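Local coordinates for nucleoporin NUP170 (Chaetomium thermophilum, PDB 5HAX), which is a nuclear pore scaffold protein, a beta-propeller followed by an alpha-helical domain, that probably helps build the pore's inner ring, at residues A48-V53 and V406-T411; A464-Q469 and R488-I493; G521-I526 and R587-A592. One frame throughout, in Å; residues are numbered along the deposited sequence.

Contact 1: A48-V53 and V406-T411; sequences APFHVV and VSAPDT
Two neighbouring blades of the N-terminal beta-propeller meet here, where the strand that closes the last blade packs on the blade before it. Strand 50-57, from near the chain's start, forms the outer edge of the last blade by pairing with strand 481-487, and strand 403-409 belongs to the blade beside it. The axes of segments 50-53 and 406-409 come within 8.6 Å at 129°; the strands lie in separate sheets, and it is mainly the F50 side chain that bridges them. Its CG stands anti to its own carbonyl carbon (chi1 -57°), which lays the ring across V406. The CG1 methyl of V406, itself anti to the backbone N, comes down over one face of the ring, 3.5 Å from the centroid and displaced toward the rim, a CH-pi contact; F50 CD2 is the ring atom closest to it, at 3.4 Å from V406 CG1. Further along, the backbone of strand 403-409 passes the ring's edge, with F50 CE2 3.6 Å from S407 C. The A408 methyl approaches obliquely, its CB 3.8 Å from F50 CE2. S407 turns away from F50 and hydrogen-bonds E427. R487 makes a cation-pi contact with the same phenyl ring, so a charged group and an aliphatic one share it. An alanine at F50 would probably loosen the join between the blades, because the ring that meets V406, A408 and R487 would be gone. A late blade completed by an early strand is the "Velcro" closure typical of beta-propellers.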
loop_
_atom_site.group_PDB
_atom_site.type_symbol
_atom_site.label_atom_id
_atom_site.label_comp_id
_atom_site.label_asym_id
_atom_site.label_seq_id
_atom_site.Cartn_x
_atom_site.Cartn_y
_atom_site.Cartn_z
ATOM N N ALA A 48 -15.256 11.038 4.851
ATOM C CA ALA A 48 -15.229 9.716 4.247
ATOM C C ALA A 48 -13.786 9.230 4.130
ATOM O O ALA A 48 -12.918 9.990 3.682
ATOM C CB ALA A 48 -15.886 9.752 2.868
ATOM N N PRO A 49 -13.480 7.991 4.537
ATOM C CA PRO A 49 -12.097 7.508 4.420
ATOM C C PRO A 49 -11.696 7.159 2.997
ATOM O O PRO A 49 -10.495 7.147 2.695
ATOM C CB PRO A 49 -12.086 6.265 5.322
ATOM C CG PRO A 49 -13.489 5.761 5.258
ATOM C CD PRO A 49 -14.370 6.978 5.131
ATOM N N PHE A 50 -12.660 6.875 2.125
ATOM C CA PHE A 50 -12.420 6.568 0.725
ATOM C C PHE A 50 -13.493 7.263 -0.099
ATOM O O PHE A 50 -14.544 7.644 0.422
ATOM C CB PHE A 50 -12.464 5.057 0.451
ATOM C CG PHE A 50 -11.493 4.250 1.272
ATOM C CD1 PHE A 50 -10.299 3.818 0.723
ATOM C CD2 PHE A 50 -11.786 3.906 2.583
ATOM C CE1 PHE A 50 -9.409 3.066 1.468
ATOM C CE2 PHE A 50 -10.898 3.156 3.334
ATOM C CZ PHE A 50 -9.710 2.736 2.774
ATOM N N HIS A 51 -13.234 7.427 -1.395
ATOM C CA HIS A 51 -14.281 7.916 -2.282
ATOM C C HIS A 51 -13.927 7.598 -3.727
ATOM O O HIS A 51 -12.753 7.439 -4.077
ATOM C CB HIS A 51 -14.529 9.423 -2.097
ATOM C CG HIS A 51 -13.396 10.302 -2.535
ATOM N ND1 HIS A 51 -12.070 9.970 -2.351
ATOM C CD2 HIS A 51 -13.399 11.517 -3.133
ATOM C CE1 HIS A 51 -11.306 10.940 -2.825
ATOM N NE2 HIS A 51 -12.088 11.889 -3.306
ATOM N N VAL A 52 -14.967 7.487 -4.552
ATOM C CA VAL A 52 -14.811 7.192 -5.972
ATOM C C VAL A 52 -14.382 8.463 -6.692
ATOM O O VAL A 52 -15.003 9.519 -6.531
ATOM C CB VAL A 52 -16.123 6.643 -6.560
ATOM C CG1 VAL A 52 -15.954 6.310 -8.036
ATOM C CG2 VAL A 52 -16.590 5.416 -5.787
ATOM N N VAL A 53 -13.330 8.361 -7.508
ATOM C CA VAL A 53 -12.784 9.528 -8.202
ATOM C C VAL A 53 -13.141 9.514 -9.686
ATOM O O VAL A 53 -13.303 10.576 -10.296
ATOM C CB VAL A 53 -11.257 9.625 -8.003
ATOM C CG1 VAL A 53 -10.941 10.016 -6.563
ATOM C CG2 VAL A 53 -10.564 8.326 -8.378
ATOM N N VAL A 406 -16.100 -0.266 2.893
ATOM C CA VAL A 406 -14.681 0.059 2.831
ATOM C C VAL A 406 -14.285 0.717 4.143
ATOM O O VAL A 406 -14.948 1.656 4.597
ATOM C CB VAL A 406 -14.348 0.979 1.640
ATOM C CG1 VAL A 406 -12.854 0.958 1.373
ATOM C CG2 VAL A 406 -15.115 0.549 0.398
ATOM N N SER A 407 -13.206 0.225 4.751
ATOM C CA SER A 407 -12.751 0.731 6.037
ATOM C C SER A 407 -11.231 0.797 6.055
ATOM O O SER A 407 -10.542 0.128 5.280
ATOM C CB SER A 407 -13.251 -0.140 7.200
ATOM O OG SER A 407 -12.751 -1.461 7.100
ATOM N N ALA A 408 -10.720 1.619 6.959
ATOM C CA ALA A 408 -9.292 1.788 7.163
ATOM C C ALA A 408 -9.033 1.853 8.657
ATOM O O ALA A 408 -9.945 2.152 9.436
ATOM C CB ALA A 408 -8.768 3.059 6.485
ATOM N N PRO A 409 -7.805 1.572 9.090
ATOM C CA PRO A 409 -7.468 1.807 10.496
ATOM C C PRO A 409 -7.646 3.279 10.828
ATOM O O PRO A 409 -7.405 4.151 9.991
ATOM C CB PRO A 409 -5.998 1.376 10.595
ATOM C CG PRO A 409 -5.733 0.560 9.379
ATOM C CD PRO A 409 -6.652 1.074 8.322
ATOM N N ASP A 410 -8.096 3.554 12.053
ATOM C CA ASP A 410 -8.176 4.932 12.535
ATOM C C ASP A 410 -6.775 5.321 12.995
ATOM O O ASP A 410 -6.463 5.379 14.188
ATOM C CB ASP A 410 -9.212 5.074 13.643
ATOM C CG ASP A 410 -9.581 6.524 13.912
ATOM O OD1 ASP A 410 -8.769 7.416 13.593
ATOM O OD2 ASP A 410 -10.687 6.775 14.431
ATOM N N THR A 411 -5.911 5.579 12.008
ATOM C CA THR A 411 -4.505 5.854 12.284
ATOM C C THR A 411 -4.340 6.983 13.292
ATOM O O THR A 411 -3.475 6.920 14.172
ATOM C CB THR A 411 -3.781 6.193 10.982
ATOM O OG1 THR A 411 -3.999 5.146 10.029
ATOM C CG2 THR A 411 -2.282 6.359 11.214
#

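Contact 2: A464-Q469 and R488-I493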
loop_
_atom_site.group_PDB
_atom_site.type_symbol
_atom_site.label_atom_id
_atom_site.label_comp_id
_atom_site.label_asym_id
_atom_site.label_seq_id
_atom_site.Cartn_x
_atom_site.Cartn_y
_atom_site.Cartn_z
ATOM N N ALA A 464 2.648 9.794 8.616
ATOM C CA ALA A 464 4.043 10.116 8.346
ATOM C C ALA A 464 4.335 10.217 6.853
ATOM O O ALA A 464 5.250 10.949 6.456
ATOM C CB ALA A 464 4.946 9.063 8.984
ATOM N N VAL A 465 3.579 9.506 6.017
ATOM C CA VAL A 465 3.867 9.398 4.590
ATOM C C VAL A 465 2.877 10.189 3.742
ATOM O O VAL A 465 2.817 9.993 2.521
ATOM C CB VAL A 465 3.904 7.925 4.145
ATOM C CG1 VAL A 465 5.063 7.202 4.810
ATOM C CG2 VAL A 465 2.586 7.229 4.457
ATOM N N GLN A 466 2.103 11.090 4.355
ATOM C CA GLN A 466 1.106 11.855 3.612
ATOM C C GLN A 466 1.705 12.594 2.422
ATOM O O GLN A 466 1.018 12.810 1.418
ATOM C CB GLN A 466 0.417 12.863 4.537
ATOM C CG GLN A 466 -0.542 12.252 5.544
ATOM C CD GLN A 466 -1.187 13.302 6.430
ATOM O OE1 GLN A 466 -2.255 13.825 6.114
ATOM N NE2 GLN A 466 -0.534 13.620 7.543
ATOM N N PHE A 467 2.978 12.987 2.513
ATOM C CA PHE A 467 3.613 13.830 1.503
ATOM C C PHE A 467 4.776 13.140 0.799
ATOM O O PHE A 467 5.473 13.786 0.007
ATOM C CB PHE A 467 4.087 15.134 2.148
ATOM C CG PHE A 467 3.146 15.660 3.195
ATOM C CD1 PHE A 467 1.923 16.197 2.836
ATOM C CD2 PHE A 467 3.480 15.602 4.537
ATOM C CE1 PHE A 467 1.051 16.672 3.794
ATOM C CE2 PHE A 467 2.612 16.078 5.501
ATOM C CZ PHE A 467 1.396 16.613 5.130
ATOM N N ASP A 468 5.001 11.850 1.058
ATOM C CA ASP A 468 6.072 11.093 0.418
ATOM C C ASP A 468 5.588 10.137 -0.658
ATOM O O ASP A 468 6.355 9.816 -1.567
ATOM C CB ASP A 468 6.854 10.288 1.466
ATOM C CG ASP A 468 8.047 11.043 2.014
ATOM O OD1 ASP A 468 8.788 11.660 1.218
ATOM O OD2 ASP A 468 8.243 11.018 3.244
ATOM N N GLN A 469 4.345 9.668 -0.570
ATOM C CA GLN A 469 3.777 8.757 -1.551
ATOM C C GLN A 469 2.310 9.109 -1.741
ATOM O O GLN A 469 1.628 9.487 -0.785
ATOM C CB GLN A 469 3.929 7.294 -1.107
ATOM C CG GLN A 469 3.309 6.984 0.248
ATOM C CD GLN A 469 3.721 5.622 0.784
ATOM O OE1 GLN A 469 2.903 4.707 0.885
ATOM N NE2 GLN A 469 4.995 5.484 1.135
ATOM N N ARG A 488 -8.332 8.654 1.347
ATOM C CA ARG A 488 -8.228 10.059 1.725
ATOM C C ARG A 488 -7.364 10.202 2.970
ATOM O O ARG A 488 -7.537 9.461 3.943
ATOM C CB ARG A 488 -9.611 10.662 1.963
ATOM C CG ARG A 488 -10.366 10.895 0.670
ATOM C CD ARG A 488 -11.795 11.338 0.893
ATOM N NE ARG A 488 -11.908 12.780 1.095
ATOM C CZ ARG A 488 -12.948 13.514 0.709
ATOM N NH1 ARG A 488 -12.958 14.820 0.942
ATOM N NH2 ARG A 488 -13.979 12.951 0.089
ATOM N N ARG A 489 -6.428 11.147 2.920
ATOM C CA ARG A 489 -5.537 11.451 4.027
ATOM C C ARG A 489 -6.181 12.469 4.963
ATOM O O ARG A 489 -7.216 13.068 4.661
ATOM C CB ARG A 489 -4.207 11.999 3.508
ATOM C CG ARG A 489 -3.515 11.130 2.464
ATOM C CD ARG A 489 -2.481 11.936 1.683
ATOM N NE ARG A 489 -3.108 12.990 0.887
ATOM C CZ ARG A 489 -2.447 13.965 0.272
ATOM N NH1 ARG A 489 -3.110 14.874 -0.428
ATOM N NH2 ARG A 489 -1.125 14.040 0.357
ATOM N N LEU A 490 -5.540 12.672 6.115
ATOM C CA LEU A 490 -5.989 13.700 7.047
ATOM C C LEU A 490 -6.051 15.067 6.372
ATOM O O LEU A 490 -7.036 15.798 6.520
ATOM C CB LEU A 490 -5.061 13.737 8.262
ATOM C CG LEU A 490 -5.234 14.922 9.215
ATOM C CD1 LEU A 490 -6.656 14.986 9.754
ATOM C CD2 LEU A 490 -4.226 14.840 10.353
ATOM N N VAL A 491 -5.003 15.431 5.624
ATOM C CA VAL A 491 -4.978 16.741 4.975
ATOM C C VAL A 491 -6.101 16.865 3.955
ATOM O O VAL A 491 -6.644 17.957 3.751
ATOM C CB VAL A 491 -3.603 17.003 4.322
ATOM C CG1 VAL A 491 -2.532 17.170 5.389
ATOM C CG2 VAL A 491 -3.240 15.891 3.341
ATOM N N ASP A 492 -6.464 15.762 3.294
ATOM C CA ASP A 492 -7.603 15.791 2.381
ATOM C C ASP A 492 -8.902 16.038 3.137
ATOM O O ASP A 492 -9.738 16.839 2.703
ATOM C CB ASP A 492 -7.686 14.482 1.597
ATOM C CG ASP A 492 -6.424 14.185 0.815
ATOM O OD1 ASP A 492 -5.933 15.086 0.100
ATOM O OD2 ASP A 492 -5.920 13.047 0.923
ATOM N N ILE A 493 -9.089 15.352 4.267
ATOM C CA ILE A 493 -10.287 15.550 5.079
ATOM C C ILE A 493 -10.300 16.956 5.665
ATOM O O ILE A 493 -11.323 17.651 5.639
ATOM C CB ILE A 493 -10.356 14.484 6.189
ATOM C CG1 ILE A 493 -10.485 13.084 5.579
ATOM C CG2 ILE A 493 -11.517 14.770 7.143
ATOM C CD1 ILE A 493 -10.256 11.964 6.573
#
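The N-terminus of helix 490-501, which follows the last propeller strand and has R489 as its N-cap, is held by the loop 464-469 at its first turn, and Q466 supplies both acceptors. Its side chain is extended beyond CG, and OE1 takes the amide of V491 (V491 N to Q466 OE1, 3.2 Å) nearly along the C=O axis, satisfying an N-H that has no carbonyl of a preceding turn to pair with. NE2 at the other end of that amide is bonded to L463 O. The backbone carbonyl of Q466 serves R489 instead: R489 NH2 lies 2.7 Å from Q466 O, above the carbonyl plane, while the oxygen sits in the plane of the guanidinium. The other two guanidinium nitrogens of R489 grip D492 side-on in a salt bridge, NE to OD2 at 2.8 Å and NH1 to OD1 at 2.9 Å. OD2 also accepts the R489 amide on its anti lone pair, so the N3 side chain turns back on the N-cap amide. All three guanidinium nitrogens are thus engaged, which fixes the rotation of the group. V491 supplies the apolar part: CG1 meets the edge of the F467 ring, 4.0 Å from F467 CE1, and CG2 lies 3.7 Å above the guanidinium plane of R489, over its centre.

Contact 3: G521-I526 and R587-A592; sequences GRVETI and RHDALA
Helices 522-533 and 586-599 of the helical domain cross, the short segments 522-526 and 587-592 at -61° with axes 8.2 Å apart. The tight part is centred on A590. Having only a methyl there lets the backbones come close, and the CA atoms of V523 and A590 are 5.2 Å apart. The A590 methyl fits against the opposing helix between a side chain and a carbonyl: CB lies 3.7 Å from I526 CG2 and 3.9 Å from V523 O. I526 brings CG2 there because that branch stands anti to the backbone N, and the same methyl reaches toward the backbone at R587. R587 starts out away from helix 522-533, and its guanidinium bonds the carbonyls of F560, I561 and G565. Toward solvent the packing slackens. V523 and D589, both partly exposed, cross obliquely, with V523 CG1 and V523 CG2 each 4.0 Å from D589 CB, so the valine straddles the aspartate's methylene rather than its charge. The carboxylate is engaged within its own helix: D589 OD1 accepts from H588 ND1 at 3.2 Å, almost in the plane of the imidazole, a bond that would probably steady both groups. Behind helix 522-533, R522 and T525 pack on helix 506-520, while H588 and L591 on the far side of helix 586-599 lean on helix 663-694, so the pair lies between helices 506-520 and 663-694.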
loop_
_atom_site.group_PDB
_atom_site.type_symbol
_atom_site.label_atom_id
_atom_site.label_comp_id
_atom_site.label_asym_id
_atom_site.label_seq_id
_atom_site.Cartn_x
_atom_site.Cartn_y
_atom_site.Cartn_z
ATOM N N GLY A 521 -5.615 14.608 18.010
ATOM C CA GLY A 521 -4.778 15.407 18.879
ATOM C C GLY A 521 -4.461 16.763 18.271
ATOM O O GLY A 521 -4.607 16.995 17.071
ATOM N N ARG A 522 -4.010 17.679 19.132
ATOM C CA ARG A 522 -3.826 19.062 18.701
ATOM C C ARG A 522 -2.659 19.197 17.729
ATOM O O ARG A 522 -2.761 19.920 16.732
ATOM C CB ARG A 522 -3.622 19.969 19.916
ATOM C CG ARG A 522 -3.705 21.460 19.593
ATOM C CD ARG A 522 -3.681 22.323 20.850
ATOM N NE ARG A 522 -4.786 22.018 21.758
ATOM C CZ ARG A 522 -5.986 22.591 21.712
ATOM N NH1 ARG A 522 -6.920 22.239 22.587
ATOM N NH2 ARG A 522 -6.259 23.513 20.797
ATOM N N VAL A 523 -1.544 18.509 17.992
ATOM C CA VAL A 523 -0.358 18.670 17.151
ATOM C C VAL A 523 -0.643 18.194 15.731
ATOM O O VAL A 523 -0.346 18.890 14.753
ATOM C CB VAL A 523 0.842 17.927 17.765
ATOM C CG1 VAL A 523 2.032 17.929 16.803
ATOM C CG2 VAL A 523 1.239 18.561 19.096
ATOM N N GLU A 524 -1.217 16.995 15.595
ATOM C CA GLU A 524 -1.524 16.472 14.267
ATOM C C GLU A 524 -2.510 17.372 13.533
ATOM O O GLU A 524 -2.395 17.571 12.317
ATOM C CB GLU A 524 -2.074 15.049 14.377
ATOM C CG GLU A 524 -1.041 14.006 14.801
ATOM C CD GLU A 524 -0.084 13.622 13.684
ATOM O OE1 GLU A 524 -0.323 14.012 12.521
ATOM O OE2 GLU A 524 0.909 12.920 13.972
ATOM N N THR A 525 -3.483 17.935 14.254
ATOM C CA THR A 525 -4.469 18.803 13.619
ATOM C C THR A 525 -3.826 20.094 13.127
ATOM O O THR A 525 -4.081 20.536 12.000
ATOM C CB THR A 525 -5.605 19.116 14.593
ATOM O OG1 THR A 525 -6.173 17.896 15.085
ATOM C CG2 THR A 525 -6.692 19.936 13.904
ATOM N N ILE A 526 -3.001 20.724 13.965
ATOM C CA ILE A 526 -2.345 21.964 13.566
ATOM C C ILE A 526 -1.337 21.698 12.456
ATOM O O ILE A 526 -1.117 22.554 11.589
ATOM C CB ILE A 526 -1.684 22.628 14.792
ATOM C CG1 ILE A 526 -2.746 23.009 15.833
ATOM C CG2 ILE A 526 -0.872 23.858 14.383
ATOM C CD1 ILE A 526 -3.754 24.049 15.364
ATOM N N ARG A 587 1.944 24.697 18.138
ATOM C CA ARG A 587 2.311 25.284 16.856
ATOM C C ARG A 587 3.744 24.926 16.481
ATOM O O ARG A 587 4.034 24.626 15.317
ATOM C CB ARG A 587 2.130 26.801 16.930
ATOM C CG ARG A 587 2.082 27.510 15.593
ATOM C CD ARG A 587 1.847 29.008 15.774
ATOM N NE ARG A 587 0.551 29.306 16.386
ATOM C CZ ARG A 587 0.345 29.483 17.689
ATOM N NH1 ARG A 587 -0.876 29.752 18.132
ATOM N NH2 ARG A 587 1.346 29.391 18.555
ATOM N N HIS A 588 4.654 24.941 17.459
ATOM C CA HIS A 588 6.042 24.575 17.194
ATOM C C HIS A 588 6.168 23.097 16.848
ATOM O O HIS A 588 6.812 22.735 15.856
ATOM C CB HIS A 588 6.918 24.899 18.403
ATOM C CG HIS A 588 8.257 24.232 18.364
ATOM N ND1 HIS A 588 8.461 22.947 18.822
ATOM C CD2 HIS A 588 9.455 24.660 17.902
ATOM C CE1 HIS A 588 9.729 22.617 18.651
ATOM N NE2 HIS A 588 10.354 23.640 18.095
ATOM N N ASP A 589 5.583 22.227 17.674
ATOM C CA ASP A 589 5.658 20.793 17.413
ATOM C C ASP A 589 5.076 20.459 16.046
ATOM O O ASP A 589 5.585 19.579 15.343
ATOM C CB ASP A 589 4.926 20.023 18.514
ATOM C CG ASP A 589 5.461 20.335 19.903
ATOM O OD1 ASP A 589 6.669 20.623 20.030
ATOM O OD2 ASP A 589 4.669 20.294 20.868
ATOM N N ALA A 590 4.017 21.169 15.648
ATOM C CA ALA A 590 3.423 20.954 14.333
ATOM C C ALA A 590 4.401 21.307 13.220
ATOM O O ALA A 590 4.507 20.583 12.224
ATOM C CB ALA A 590 2.143 21.779 14.200
ATOM N N LEU A 591 5.121 22.422 13.369
ATOM C CA LEU A 591 6.108 22.800 12.363
ATOM C C LEU A 591 7.233 21.777 12.293
ATOM O O LEU A 591 7.685 21.412 11.201
ATOM C CB LEU A 591 6.666 24.188 12.671
ATOM C CG LEU A 591 7.773 24.692 11.741
ATOM C CD1 LEU A 591 7.261 24.811 10.312
ATOM C CD2 LEU A 591 8.317 26.023 12.238
ATOM N N ALA A 592 7.696 21.303 13.452
ATOM C CA ALA A 592 8.730 20.274 13.478
ATOM C C ALA A 592 8.221 18.967 12.885
ATOM O O ALA A 592 8.953 18.278 12.166
ATOM C CB ALA A 592 9.210 20.058 14.911
#

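The three contacts follow one another along the chain, in series, and lead from the propeller into the helical domain. Contacts 1 and 2 have centres about 12 Å apart and meet directly: P49 O and R488 N, 3.0 Å apart, form a probable hydrogen bond, so the start of the closing strand borders the approach to helix 490-501. Contacts 2 and 3, with centres about 15 Å apart, touch through L490 CD2 and E524 O at 3.8 Å. Contacts 1 and 3 are separate, about 7 Å between nearest atoms, yet D410 bonds Q519 and E524 bridges to K415, further ties between the propeller and the helices.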